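Local atomic coordinates of putative xylanase (Bacteroides fragilis, PDB entry 2P1G), a protein that is of uncertain function, perhaps hydrolysing glycosyl bonds, although it belongs to an N-acetylmuramoyl-L-alanine amidase-like family. Residues C43-V47 / H191-A195; I198-L204 / V216-L221. The contacts are given in a common frame with arbitrary orientation. Residue numbers count along the deposited sequence, not the author numbering.

How the contacts relate
Contact 1 and contact 2 illustrate how one antiparallel sheet can serve two different neighbours. In contact 1 a helix packs on strand 189-198 and brings together Cys-43 and His-191, a pair that, by analogy with clan CA cysteine peptidases, may be catalytic. In contact 2 the loop 216-221 wraps round the start of strand 201-208. The centre of contact 1 lies about 5 Å from the centre of the chain, that of contact 2 about 18 Å. Their centres are about 15 Å apart, yet the two strands are hairpin partners, so the contacts touch directly: Ala-195 CB meets Leu-202 CD1 at 3.7 Å, and Leu-204 CD2 lies 4.0 Å from His-191 CE1.

Contact 1 (C43-V47 / H191-A195); sequences CTTFV and HMGIA
Cys-43 overlaps the imidazole of His-191, its CB 3.3 Å from CD2, at the meeting of a helix start with a sheet strand that recurs in the papain-like fold of clan CA. By analogy with that clan the two are probably a catalytic Cys-His pair, with His-206, whose ring meets that of His-191, a plausible third polar member. With Cys-43 chi1 in p, SG stands 4.7 Å from the His-191 ring centroid, an oblique sulfur-aromatic approach without a hydrogen bond. His-191 sends CB away from the helix, but its t rotamer brings the ring back.

Residues 43-47 are helical and 191-195 extended. Their axes cross at 35° with a closest approach of 7.6 Å, and CA pairs Cys-43 with Met-192 (6.1 Å) and Val-47 with Gly-193 (6.5 Å) set the register. No direct hydrogen bond joins the segments; apart from the Cys-His end, contact is made mainly by apolar side chains. Met-192 (m, t, m) reaches across to the helix until CE lies 4.0 Å from both Val-47 CB and Thr-44 OG1. Val-47 CG2 sits 4.0 Å from Gly-193 CA, where no side chain intervenes, and Phe-46, in t, places CZ 3.8 Å from Ile-194 CD1. Trp-95 of helix 92-101 touches both Val-47 and Met-192. One water bridges the backbones, donating to Cys-43 O and to Met-192 O, each at 2.8 Å.

Contact 2 (I198-L204 / V216-L221); sequences IKGQLHL and VGKTAL
Backbone geometry defines this contact: residues 198-201 form a type I' turn with Lys-199 and Gly-200 at positive phi, closing the two-residue beta hairpin that joins strands 189-198 and 201-208 through Ile-198 N to Gln-201 O and Gln-201 N to Ile-198 O, both 2.9 Å. Strand 201-204 then runs beside residues 216-221, which leave a strand at Val-216, curve through Gly-217 to Thr-219 and enter a helix with Ala-220 as its N-cap. Two main-chain hydrogen bonds of 2.8 Å pin the ends of this curve, from Gly-217 N to Leu-204 O and from Leu-221 N to Leu-202 O. CA atoms lie 4.7 Å apart at His-203 and Ala-220, and 5.4 Å apart at Leu-204 and Gly-217.

The loop bends round His-203, a buried side chain whose two ring nitrogens each donate a hydrogen bond, one to the loop and one back to its own strand. In the m rotamer its ND1 donates to Gly-217 O (2.7 Å) and its NE2 to Gln-201 OE1 (2.9 Å), while Ala-220 CA lies over one ring face, 4.1 Å from the centroid, in a CH-pi contact. A water accepting from Leu-204 N (2.8 Å) and donating to Thr-219 O (2.6 Å) bridges the gap within the curve. Two apolar pairs add to the contact: Ile-198 CG1 with Val-216 CG1, and Leu-202 CD2 with Leu-221 CD2, each at 3.8 Å.

Leu-202 also packs on Ala-195 and Tyr-197 of strand 189-198, Leu-221 reaches Ile-178 and Leu-180 of strand 177-182, and Leu-204 meets Met-224 of helix 221-226, so the turn into that helix is seated against the sheet.

Contact 1 (C43-V47 / H191-A195)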
loop_
_atom_site.group_PDB
_atom_site.type_symbol
_atom_site.label_atom_id
_atom_site.label_comp_id
_atom_site.label_asym_id
_atom_site.label_seq_id
_atom_site.Cartn_x
_atom_site.Cartn_y
_atom_site.Cartn_z
ATOM N N CYS A 43 -5.330 2.647 -5.021
ATOM C CA CYS A 43 -4.896 1.369 -4.480
ATOM C C CYS A 43 -4.467 1.464 -3.002
ATOM O O CYS A 43 -4.683 0.543 -2.216
ATOM C CB CYS A 43 -3.830 0.747 -5.377
ATOM S SG CYS A 43 -2.184 1.330 -5.100
ATOM N N THR A 44 -3.889 2.602 -2.639
ATOM C CA THR A 44 -3.377 2.800 -1.298
ATOM C C THR A 44 -4.462 3.259 -0.334
ATOM O O THR A 44 -4.586 2.705 0.745
ATOM C CB THR A 44 -2.196 3.769 -1.311
ATOM O OG1 THR A 44 -1.090 3.108 -1.939
ATOM C CG2 THR A 44 -1.818 4.162 0.117
ATOM N N THR A 45 -5.274 4.239 -0.717
ATOM C CA THR A 45 -6.265 4.733 0.255
ATOM C C THR A 45 -7.282 3.630 0.549
ATOM O O THR A 45 -7.762 3.527 1.677
ATOM C CB THR A 45 -6.959 6.054 -0.141
ATOM O OG1 THR A 45 -7.795 5.848 -1.279
ATOM C CG2 THR A 45 -5.942 7.126 -0.447
ATOM N N PHE A 46 -7.568 2.775 -0.437
ATOM C CA PHE A 46 -8.458 1.654 -0.199
ATOM C C PHE A 46 -7.942 0.815 0.970
ATOM O O PHE A 46 -8.658 0.584 1.943
ATOM C CB PHE A 46 -8.629 0.779 -1.460
ATOM C CG PHE A 46 -9.241 -0.573 -1.178
ATOM C CD1 PHE A 46 -10.411 -0.670 -0.403
ATOM C CD2 PHE A 46 -8.638 -1.736 -1.641
ATOM C CE1 PHE A 46 -10.986 -1.898 -0.114
ATOM C CE2 PHE A 46 -9.220 -3.008 -1.357
ATOM C CZ PHE A 46 -10.402 -3.075 -0.602
ATOM N N VAL A 47 -6.696 0.378 0.884
ATOM C CA VAL A 47 -6.121 -0.456 1.931
ATOM C C VAL A 47 -6.056 0.280 3.269
ATOM O O VAL A 47 -6.352 -0.314 4.312
ATOM C CB VAL A 47 -4.766 -1.024 1.488
ATOM C CG1 VAL A 47 -4.036 -1.701 2.633
ATOM C CG2 VAL A 47 -4.976 -1.980 0.315
ATOM N N HIS A 191 1.884 -1.526 -6.483
ATOM C CA HIS A 191 0.465 -1.727 -6.201
ATOM C C HIS A 191 0.324 -2.508 -4.893
ATOM O O HIS A 191 1.225 -3.231 -4.517
ATOM C CB HIS A 191 -0.120 -2.562 -7.341
ATOM C CG HIS A 191 -1.608 -2.578 -7.393
ATOM N ND1 HIS A 191 -2.329 -3.742 -7.546
ATOM C CD2 HIS A 191 -2.517 -1.578 -7.337
ATOM C CE1 HIS A 191 -3.620 -3.459 -7.564
ATOM N NE2 HIS A 191 -3.762 -2.154 -7.434
ATOM N N MET A 192 -0.798 -2.332 -4.201
ATOM C CA MET A 192 -1.114 -3.140 -3.017
ATOM C C MET A 192 -2.581 -3.577 -3.126
ATOM O O MET A 192 -3.382 -2.995 -3.863
ATOM C CB MET A 192 -0.993 -2.326 -1.716
ATOM C CG MET A 192 0.381 -2.181 -0.959
ATOM S SD MET A 192 0.090 -1.441 0.740
ATOM C CE MET A 192 -1.083 -0.196 0.279
ATOM N N GLY A 193 -2.932 -4.598 -2.369
ATOM C CA GLY A 193 -4.339 -5.023 -2.267
ATOM C C GLY A 193 -4.468 -5.981 -1.106
ATOM O O GLY A 193 -3.532 -6.120 -0.298
ATOM N N ILE A 194 -5.615 -6.658 -1.024
ATOM C CA ILE A 194 -5.881 -7.566 0.086
ATOM C C ILE A 194 -6.068 -8.985 -0.472
ATOM O O ILE A 194 -6.813 -9.182 -1.462
ATOM C CB ILE A 194 -7.151 -7.113 0.858
ATOM C CG1 ILE A 194 -6.961 -5.698 1.418
ATOM C CG2 ILE A 194 -7.476 -8.122 1.989
ATOM C CD1 ILE A 194 -8.266 -5.041 1.860
ATOM N N ALA A 195 -5.418 -9.958 0.166
ATOM C CA ALA A 195 -5.517 -11.363 -0.253
ATOM C C ALA A 195 -6.921 -11.902 -0.017
ATOM O O ALA A 195 -7.536 -11.643 1.023
ATOM C CB ALA A 195 -4.506 -12.213 0.489
HETATM O O HOH W 1 -5.784 -1.660 -3.632
#

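Contact 2 (I198-L204 / V216-L221)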
loop_
_atom_site.group_PDB
_atom_site.type_symbol
_atom_site.label_atom_id
_atom_site.label_comp_id
_atom_site.label_asym_id
_atom_site.label_seq_id
_atom_site.Cartn_x
_atom_site.Cartn_y
_atom_site.Cartn_z
ATOM N N ILE A 198 -10.494 -17.424 -3.625
ATOM C CA ILE A 198 -11.728 -17.575 -4.408
ATOM C C ILE A 198 -11.505 -18.832 -5.237
ATOM O O ILE A 198 -10.514 -18.913 -5.953
ATOM C CB ILE A 198 -11.949 -16.386 -5.430
ATOM C CG1 ILE A 198 -12.074 -15.025 -4.722
ATOM C CG2 ILE A 198 -13.196 -16.630 -6.321
ATOM C CD1 ILE A 198 -13.219 -14.946 -3.698
ATOM N N LYS A 199 -12.413 -19.808 -5.131
ATOM C CA LYS A 199 -12.274 -21.080 -5.874
ATOM C C LYS A 199 -10.914 -21.758 -5.640
ATOM O O LYS A 199 -10.349 -22.386 -6.541
ATOM C CB LYS A 199 -12.508 -20.857 -7.379
ATOM C CG LYS A 199 -13.918 -20.404 -7.752
ATOM C CD LYS A 199 -13.963 -19.891 -9.226
ATOM C CE LYS A 199 -13.912 -21.007 -10.255
ATOM N NZ LYS A 199 -13.650 -20.505 -11.660
ATOM N N GLY A 200 -10.399 -21.645 -4.420
ATOM C CA GLY A 200 -9.122 -22.266 -4.053
ATOM C C GLY A 200 -7.900 -21.482 -4.525
ATOM O O GLY A 200 -6.765 -21.839 -4.209
ATOM N N GLN A 201 -8.124 -20.438 -5.313
ATOM C CA GLN A 201 -7.020 -19.639 -5.863
ATOM C C GLN A 201 -6.804 -18.391 -5.021
ATOM O O GLN A 201 -7.768 -17.806 -4.521
ATOM C CB GLN A 201 -7.356 -19.192 -7.270
ATOM C CG GLN A 201 -7.387 -20.282 -8.334
ATOM C CD GLN A 201 -7.840 -19.746 -9.689
ATOM O OE1 GLN A 201 -8.729 -18.882 -9.763
ATOM N NE2 GLN A 201 -7.221 -20.246 -10.774
ATOM N N LEU A 202 -5.546 -17.985 -4.876
ATOM C CA LEU A 202 -5.228 -16.727 -4.234
ATOM C C LEU A 202 -5.460 -15.591 -5.233
ATOM O O LEU A 202 -4.771 -15.516 -6.268
ATOM C CB LEU A 202 -3.762 -16.730 -3.748
ATOM C CG LEU A 202 -3.273 -15.372 -3.190
ATOM C CD1 LEU A 202 -4.124 -14.863 -2.008
ATOM C CD2 LEU A 202 -1.810 -15.476 -2.777
ATOM N N HIS A 203 -6.444 -14.738 -4.922
ATOM C CA HIS A 203 -6.768 -13.531 -5.696
ATOM C C HIS A 203 -6.466 -12.258 -4.893
ATOM O O HIS A 203 -6.092 -12.321 -3.722
ATOM C CB HIS A 203 -8.259 -13.550 -6.100
ATOM C CG HIS A 203 -8.584 -14.574 -7.149
ATOM N ND1 HIS A 203 -8.885 -14.236 -8.449
ATOM C CD2 HIS A 203 -8.618 -15.928 -7.096
ATOM C CE1 HIS A 203 -9.096 -15.339 -9.153
ATOM N NE2 HIS A 203 -8.940 -16.379 -8.355
ATOM N N LEU A 204 -6.642 -11.117 -5.542
ATOM C CA LEU A 204 -6.396 -9.821 -4.930
ATOM C C LEU A 204 -7.645 -8.972 -4.979
ATOM O O LEU A 204 -8.230 -8.766 -6.049
ATOM C CB LEU A 204 -5.265 -9.093 -5.675
ATOM C CG LEU A 204 -4.620 -7.944 -4.895
ATOM C CD1 LEU A 204 -3.738 -8.465 -3.755
ATOM C CD2 LEU A 204 -3.792 -7.115 -5.877
ATOM N N VAL A 216 -12.696 -7.725 -6.739
ATOM C CA VAL A 216 -11.966 -8.968 -6.516
ATOM C C VAL A 216 -11.444 -9.340 -7.913
ATOM O O VAL A 216 -12.242 -9.580 -8.848
ATOM C CB VAL A 216 -12.888 -10.051 -5.936
ATOM C CG1 VAL A 216 -12.159 -11.395 -5.796
ATOM C CG2 VAL A 216 -13.437 -9.608 -4.572
ATOM N N GLY A 217 -10.128 -9.347 -8.076
ATOM C CA GLY A 217 -9.507 -9.609 -9.380
ATOM C C GLY A 217 -9.957 -10.942 -9.938
ATOM O O GLY A 217 -10.131 -11.905 -9.179
ATOM N N LYS A 218 -10.193 -10.982 -11.251
ATOM C CA LYS A 218 -10.597 -12.216 -11.945
ATOM C C LYS A 218 -9.442 -13.201 -12.132
ATOM O O LYS A 218 -9.644 -14.420 -12.225
ATOM C CB LYS A 218 -11.192 -11.893 -13.319
ATOM C CG LYS A 218 -12.510 -11.101 -13.280
ATOM C CD LYS A 218 -13.249 -11.185 -14.632
ATOM C CE LYS A 218 -12.574 -10.334 -15.720
ATOM N NZ LYS A 218 -13.160 -8.961 -15.822
ATOM N N THR A 219 -8.230 -12.670 -12.208
ATOM C CA THR A 219 -7.075 -13.501 -12.479
ATOM C C THR A 219 -6.316 -13.736 -11.177
ATOM O O THR A 219 -6.129 -12.790 -10.395
ATOM C CB THR A 219 -6.173 -12.838 -13.528
ATOM O OG1 THR A 219 -5.632 -11.638 -12.988
ATOM C CG2 THR A 219 -6.992 -12.444 -14.767
ATOM N N ALA A 220 -5.894 -14.982 -10.949
ATOM C CA ALA A 220 -5.126 -15.340 -9.760
ATOM C C ALA A 220 -3.918 -14.413 -9.632
ATOM O O ALA A 220 -3.327 -13.993 -10.635
ATOM C CB ALA A 220 -4.671 -16.804 -9.819
ATOM N N LEU A 221 -3.553 -14.094 -8.399
ATOM C CA LEU A 221 -2.419 -13.198 -8.149
ATOM C C LEU A 221 -1.137 -13.632 -8.874
ATOM O O LEU A 221 -0.430 -12.796 -9.444
ATOM C CB LEU A 221 -2.177 -13.059 -6.643
ATOM C CG LEU A 221 -0.966 -12.230 -6.184
ATOM C CD1 LEU A 221 -1.087 -10.798 -6.667
ATOM C CD2 LEU A 221 -0.881 -12.265 -4.672
HETATM O O HOH W 2 -6.909 -11.331 -8.332
#